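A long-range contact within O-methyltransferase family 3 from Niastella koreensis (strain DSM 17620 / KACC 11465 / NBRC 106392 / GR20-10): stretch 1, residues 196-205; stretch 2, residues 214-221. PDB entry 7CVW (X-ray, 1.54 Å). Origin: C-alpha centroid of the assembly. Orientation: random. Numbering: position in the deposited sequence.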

ATOM      1  N   ASN A 196      11.630 -12.095 -10.996  1.00 14.20           N
ATOM      2  CA  ASN A 196      11.355 -13.127  -9.976  1.00 15.19           C
ATOM      3  C   ASN A 196       9.985 -13.751 -10.229  1.00 15.73           C
ATOM      4  O   ASN A 196       8.987 -13.012 -10.191  1.00 17.10           O
ATOM      5  CB  ASN A 196      11.481 -12.524  -8.578  1.00 15.83           C
ATOM      6  CG  ASN A 196      11.536 -13.586  -7.517  1.00 17.12           C
ATOM      7  OD1 ASN A 196      10.525 -14.236  -7.252  1.00 19.35           O
ATOM      8  ND2 ASN A 196      12.670 -13.691  -6.848  1.00 18.44           N
ATOM      9  N   THR A 197       9.931 -15.076 -10.374  1.00 15.76           N
ATOM     10  CA  THR A 197       8.689 -15.836 -10.638  1.00 17.50           C
ATOM     11  C   THR A 197       8.099 -16.373  -9.332  1.00 16.26           C
ATOM     12  O   THR A 197       7.033 -16.990  -9.432  1.00 18.63           O
ATOM     13  CB  THR A 197       8.957 -16.989 -11.608  1.00 19.49           C
ATOM     14  OG1 THR A 197       9.939 -17.813 -10.997  1.00 21.54           O
ATOM     15  CG2 THR A 197       9.470 -16.503 -12.943  1.00 22.35           C
ATOM     16  N   ALA A 198       8.733 -16.164  -8.168  1.00 14.83           N
ATOM     17  CA  ALA A 198       8.253 -16.703  -6.872  1.00 14.07           C
ATOM     18  C   ALA A 198       7.276 -15.718  -6.223  1.00 13.01           C
ATOM     19  O   ALA A 198       6.691 -16.072  -5.208  1.00 12.44           O
ATOM     20  CB  ALA A 198       9.417 -16.972  -5.950  1.00 14.63           C
ATOM     21  N   VAL A 199       7.183 -14.484  -6.724  1.00 11.53           N
ATOM     22  CA  VAL A 199       6.362 -13.430  -6.064  1.00 11.25           C
ATOM     23  C   VAL A 199       5.540 -12.672  -7.108  1.00 11.44           C
ATOM     24  O   VAL A 199       5.929 -12.654  -8.308  1.00 11.47           O
ATOM     25  CB  VAL A 199       7.206 -12.413  -5.269  1.00 11.30           C
ATOM     26  CG1 VAL A 199       8.039 -13.074  -4.190  1.00 11.91           C
ATOM     27  CG2 VAL A 199       8.066 -11.536  -6.172  1.00 11.57           C
ATOM     28  N   ASP A 200       4.461 -12.045  -6.630  1.00 11.23           N
ATOM     29  CA  ASP A 200       3.706 -10.972  -7.321  1.00 11.65           C
ATOM     30  C   ASP A 200       4.101  -9.656  -6.655  1.00 10.87           C
ATOM     31  O   ASP A 200       4.077  -9.593  -5.402  1.00 10.57           O
ATOM     32  CB  ASP A 200       2.206 -11.211  -7.204  1.00 13.80           C
ATOM     33  CG  ASP A 200       1.763 -12.505  -7.875  1.00 16.81           C
ATOM     34  OD1 ASP A 200       2.214 -12.744  -8.999  1.00 19.59           O
ATOM     35  OD2 ASP A 200       0.974 -13.260  -7.271  1.00 19.43           O
ATOM     36  N   ALA A 201       4.522  -8.657  -7.417  1.00 10.06           N
ATOM     37  CA  ALA A 201       5.124  -7.463  -6.791  1.00  9.86           C
ATOM     38  C   ALA A 201       4.810  -6.177  -7.542  1.00  9.92           C
ATOM     39  O   ALA A 201       4.470  -6.209  -8.743  1.00  9.61           O
ATOM     40  CB  ALA A 201       6.619  -7.646  -6.688  1.00 10.01           C
ATOM     41  N   THR A 202       4.975  -5.058  -6.846  1.00  9.36           N
ATOM     42  CA  THR A 202       4.929  -3.707  -7.433  1.00 10.17           C
ATOM     43  C   THR A 202       5.964  -2.868  -6.704  1.00  9.57           C
ATOM     44  O   THR A 202       6.528  -3.318  -5.715  1.00  9.32           O
ATOM     45  CB  THR A 202       3.527  -3.081  -7.358  1.00 10.50           C
ATOM     46  OG1 THR A 202       3.529  -1.932  -8.222  1.00 11.72           O
ATOM     47  CG2 THR A 202       3.134  -2.688  -5.948  1.00 10.88           C
ATOM     48  N   ILE A 203       6.187  -1.666  -7.190  1.00  9.24           N
ATOM     49  CA  ILE A 203       6.923  -0.624  -6.440  1.00  9.92           C
ATOM     50  C   ILE A 203       5.977   0.568  -6.302  1.00 10.06           C
ATOM     51  O   ILE A 203       5.345   0.997  -7.322  1.00 10.47           O
ATOM     52  CB  ILE A 203       8.249  -0.239  -7.123  1.00 10.47           C
ATOM     53  CG1 ILE A 203       9.220  -1.424  -7.128  1.00 10.77           C
ATOM     54  CG2 ILE A 203       8.842   0.989  -6.462  1.00 10.43           C
ATOM     55  CD1 ILE A 203      10.330  -1.299  -8.161  1.00 11.60           C
ATOM     56  N   LEU A 204       5.815   1.057  -5.083  1.00 10.57           N
ATOM     57  CA  LEU A 204       4.992   2.253  -4.796  1.00 11.73           C
ATOM     58  C   LEU A 204       5.918   3.445  -4.705  1.00 11.72           C
ATOM     59  O   LEU A 204       6.728   3.484  -3.768  1.00 12.86           O
ATOM     60  CB  LEU A 204       4.301   2.149  -3.436  1.00 13.19           C
ATOM     61  CG  LEU A 204       3.102   1.239  -3.335  1.00 16.24           C
ATOM     62  CD1 LEU A 204       2.674   1.106  -1.867  1.00 16.67           C
ATOM     63  CD2 LEU A 204       1.960   1.791  -4.173  1.00 16.46           C
ATOM     64  N   GLN A 205       5.737   4.420  -5.577  1.00 12.13           N
ATOM     65  CA  GLN A 205       6.420   5.715  -5.454  1.00 12.25           C
ATOM     66  C   GLN A 205       5.913   6.407  -4.189  1.00 12.06           C
ATOM     67  O   GLN A 205       4.694   6.365  -3.916  1.00 12.58           O
ATOM     68  CB  GLN A 205       6.204   6.567  -6.691  1.00 12.82           C
ATOM     69  CG  GLN A 205       6.731   5.935  -7.971  1.00 13.42           C
ATOM     70  CD  GLN A 205       6.771   6.901  -9.132  1.00 13.25           C
ATOM     71  OE1 GLN A 205       6.216   6.648 -10.217  1.00 17.05           O
ATOM     72  NE2 GLN A 205       7.467   7.994  -8.927  1.00 13.09           N
TER
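Stretch 2 (214-221) GMALAIVK

Stretch 2 lies beside stretch 1 as an antiparallel partner in a sheet. Residues 214-220 are extended, the strand they form begins earlier in the chain, and its direction makes an angle of 167° with that of strand 199-205; the axes come within 4.4 Å of each other. The register is unbroken from Gly-214 facing Gln-205 to Val-220 facing Val-199, and the two stretches together bury 678 Å².

Gly-214 opens the run in a non-hydrogen-bonded pair, its CA 4.2 Å from CA of Gln-205. The backbone is tight here: CA of Gly-214 is 3.0 Å from O of Leu-204, and a CB in ideal position would clash with that same oxygen. In this backbone, glycine fits where a side chain would not.

Met-215 pairs with Leu-204 through two hydrogen bonds, from Met-215 N to Leu-204 O at 3.0 Å and from Leu-204 N to Met-215 O at 2.8 Å. Its side chain, m at chi1 and then t at chi2 and chi3, leaves on the sheet face of Leu-204, but its end leads away from stretch 1, so the backbone carries this pairing.

Ala-216 turns to the other face and sits against Ile-203, with CA atoms 4.2 Å apart. The small methyl meets a larger neighbour, Ala-216 CB lying 4.1 Å from Ile-203 CG1, while Ala-216 CA makes a CA-H...O contact of 3.5 Å with Thr-202 O.

Leu-217 returns to the face of Met-215 and closes the next hydrogen-bonded pair: Leu-217 N to Thr-202 O at 3.0 Å, Thr-202 N to Leu-217 O at 2.9 Å. Its side chain reaches diagonally past its direct partner, and Leu-217 CD1 packs 4.0 Å from Leu-204 CD1.

Ala-218 faces Ala-201 in the closest CA pairing of the register, 4.1 Å, with the two CB atoms 3.8 Å apart. The same methyl also serves a diagonal neighbour, since Ala-218 CB is 4.0 Å from Val-199 CG2.

Ile-219 repeats the two-bond pattern with Asp-200: Ile-219 N to Asp-200 O at 2.8 Å, Asp-200 N to Ile-219 O at 3.0 Å. A water adds a bridge, donating to Asp-200 OD2 at 2.7 Å and to Ile-219 O at 2.9 Å, so this carbonyl receives from both the strand and the solvent.

Val-220 sits opposite Val-199, where Val-220 CG2 lies 4.2 Å from Val-199 CG1. Lys-221 carries the contact on to Ala-198 and Thr-197. Its N donates to Ala-198 O at 2.9 Å, nearly straight at 174°, and its CA-to-CB bond points toward stretch 1. The long side chain reaches across to the loop, where Lys-221 NZ donates to Thr-197 O at 2.8 Å. Asp-200 is near, but Asp-200 OD1 stands 4.5 Å from Lys-221 NZ, beyond a salt bridge; the lysine is held by a backbone carbonyl instead.

The rule is alternation: hydrogen-bonded pairs alternate with close, non-hydrogen-bonded ones, in which stretch 2 offers Gly-214, Ala-216 and Ala-218, and then Val-220 against Val-199.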

ATOM      1  N   GLY A 214      10.562   5.274  -2.724  1.00 10.45           N
ATOM      2  CA  GLY A 214       9.537   4.261  -2.973  1.00 10.69           C
ATOM      3  C   GLY A 214       9.820   3.006  -2.187  1.00 10.26           C
ATOM      4  O   GLY A 214      10.959   2.787  -1.717  1.00  9.94           O
ATOM      5  N   MET A 215       8.806   2.175  -2.076  1.00  9.87           N
ATOM      6  CA  MET A 215       8.892   0.867  -1.396  1.00 10.62           C
ATOM      7  C   MET A 215       8.461  -0.206  -2.383  1.00  9.71           C
ATOM      8  O   MET A 215       7.421  -0.018  -3.056  1.00 10.28           O
ATOM      9  CB  MET A 215       7.992   0.801  -0.164  1.00 12.77           C
ATOM     10  CG  MET A 215       8.469   1.660   0.956  1.00 14.77           C
ATOM     11  SD  MET A 215       7.684   1.165   2.532  1.00 17.98           S
ATOM     12  CE  MET A 215       8.076   2.613   3.525  1.00 18.13           C
ATOM     13  N   ALA A 216       9.167  -1.326  -2.402  1.00  8.26           N
ATOM     14  CA  ALA A 216       8.707  -2.523  -3.151  1.00  8.42           C
ATOM     15  C   ALA A 216       7.795  -3.341  -2.241  1.00  9.30           C
ATOM     16  O   ALA A 216       8.078  -3.467  -1.058  1.00  8.94           O
ATOM     17  CB  ALA A 216       9.848  -3.376  -3.607  1.00  8.27           C
ATOM     18  N   LEU A 217       6.722  -3.882  -2.809  1.00  9.12           N
ATOM     19  CA  LEU A 217       5.790  -4.772  -2.089  1.00 10.61           C
ATOM     20  C   LEU A 217       5.702  -6.060  -2.888  1.00 10.66           C
ATOM     21  O   LEU A 217       5.427  -5.979  -4.091  1.00 11.20           O
ATOM     22  CB  LEU A 217       4.406  -4.122  -1.989  1.00 12.19           C
ATOM     23  CG  LEU A 217       4.166  -3.193  -0.800  1.00 15.85           C
ATOM     24  CD1 LEU A 217       5.031  -1.966  -0.865  1.00 18.38           C
ATOM     25  CD2 LEU A 217       2.685  -2.819  -0.694  1.00 16.68           C
ATOM     26  N   ALA A 218       5.912  -7.198  -2.242  1.00  9.88           N
ATOM     27  CA  ALA A 218       5.885  -8.508  -2.924  1.00  9.66           C
ATOM     28  C   ALA A 218       5.109  -9.508  -2.077  1.00  9.66           C
ATOM     29  O   ALA A 218       5.328  -9.570  -0.857  1.00  9.19           O
ATOM     30  CB  ALA A 218       7.299  -8.955  -3.181  1.00 10.46           C
ATOM     31  N   ILE A 219       4.258 -10.302  -2.717  1.00  9.80           N
ATOM     32  CA  ILE A 219       3.536 -11.408  -2.048  1.00 10.18           C
ATOM     33  C   ILE A 219       4.071 -12.722  -2.591  1.00 10.34           C
ATOM     34  O   ILE A 219       4.081 -12.935  -3.812  1.00 11.24           O
ATOM     35  CB  ILE A 219       2.020 -11.286  -2.203  1.00 11.19           C
ATOM     36  CG1 ILE A 219       1.542  -9.906  -1.780  1.00 12.53           C
ATOM     37  CG2 ILE A 219       1.347 -12.391  -1.409  1.00 11.20           C
ATOM     38  CD1 ILE A 219       0.100  -9.678  -2.098  1.00 13.18           C
ATOM     39  N   VAL A 220       4.508 -13.591  -1.679  1.00 10.78           N
ATOM     40  CA  VAL A 220       5.090 -14.913  -2.022  1.00 11.47           C
ATOM     41  C   VAL A 220       3.980 -15.847  -2.551  1.00 12.41           C
ATOM     42  O   VAL A 220       2.950 -15.999  -1.891  1.00 12.73           O
ATOM     43  CB  VAL A 220       5.847 -15.508  -0.824  1.00 11.54           C
ATOM     44  CG1 VAL A 220       6.402 -16.878  -1.171  1.00 12.40           C
ATOM     45  CG2 VAL A 220       6.970 -14.578  -0.389  1.00 11.52           C
ATOM     46  N   LYS A 221       4.199 -16.446  -3.721  1.00 14.27           N
ATOM     47  CA  LYS A 221       3.192 -17.328  -4.386  1.00 16.96           C
ATOM     48  C   LYS A 221       3.247 -18.720  -3.740  1.00 18.76           C
ATOM     49  O   LYS A 221       4.365 -19.156  -3.420  1.00 20.49           O
ATOM     50  CB  LYS A 221       3.445 -17.324  -5.899  1.00 19.05           C
ATOM     51  CG  LYS A 221       3.390 -15.929  -6.505  1.00 20.37           C
ATOM     52  CD  LYS A 221       3.460 -15.784  -8.006  1.00 25.21           C
ATOM     53  CE  LYS A 221       4.083 -16.926  -8.754  1.00 27.24           C
ATOM     54  NZ  LYS A 221       4.385 -16.503 -10.146  1.00 29.49           N
TER
HETATM   55  O   HOH W   1       1.471 -13.850  -4.703  1.00 25.92           O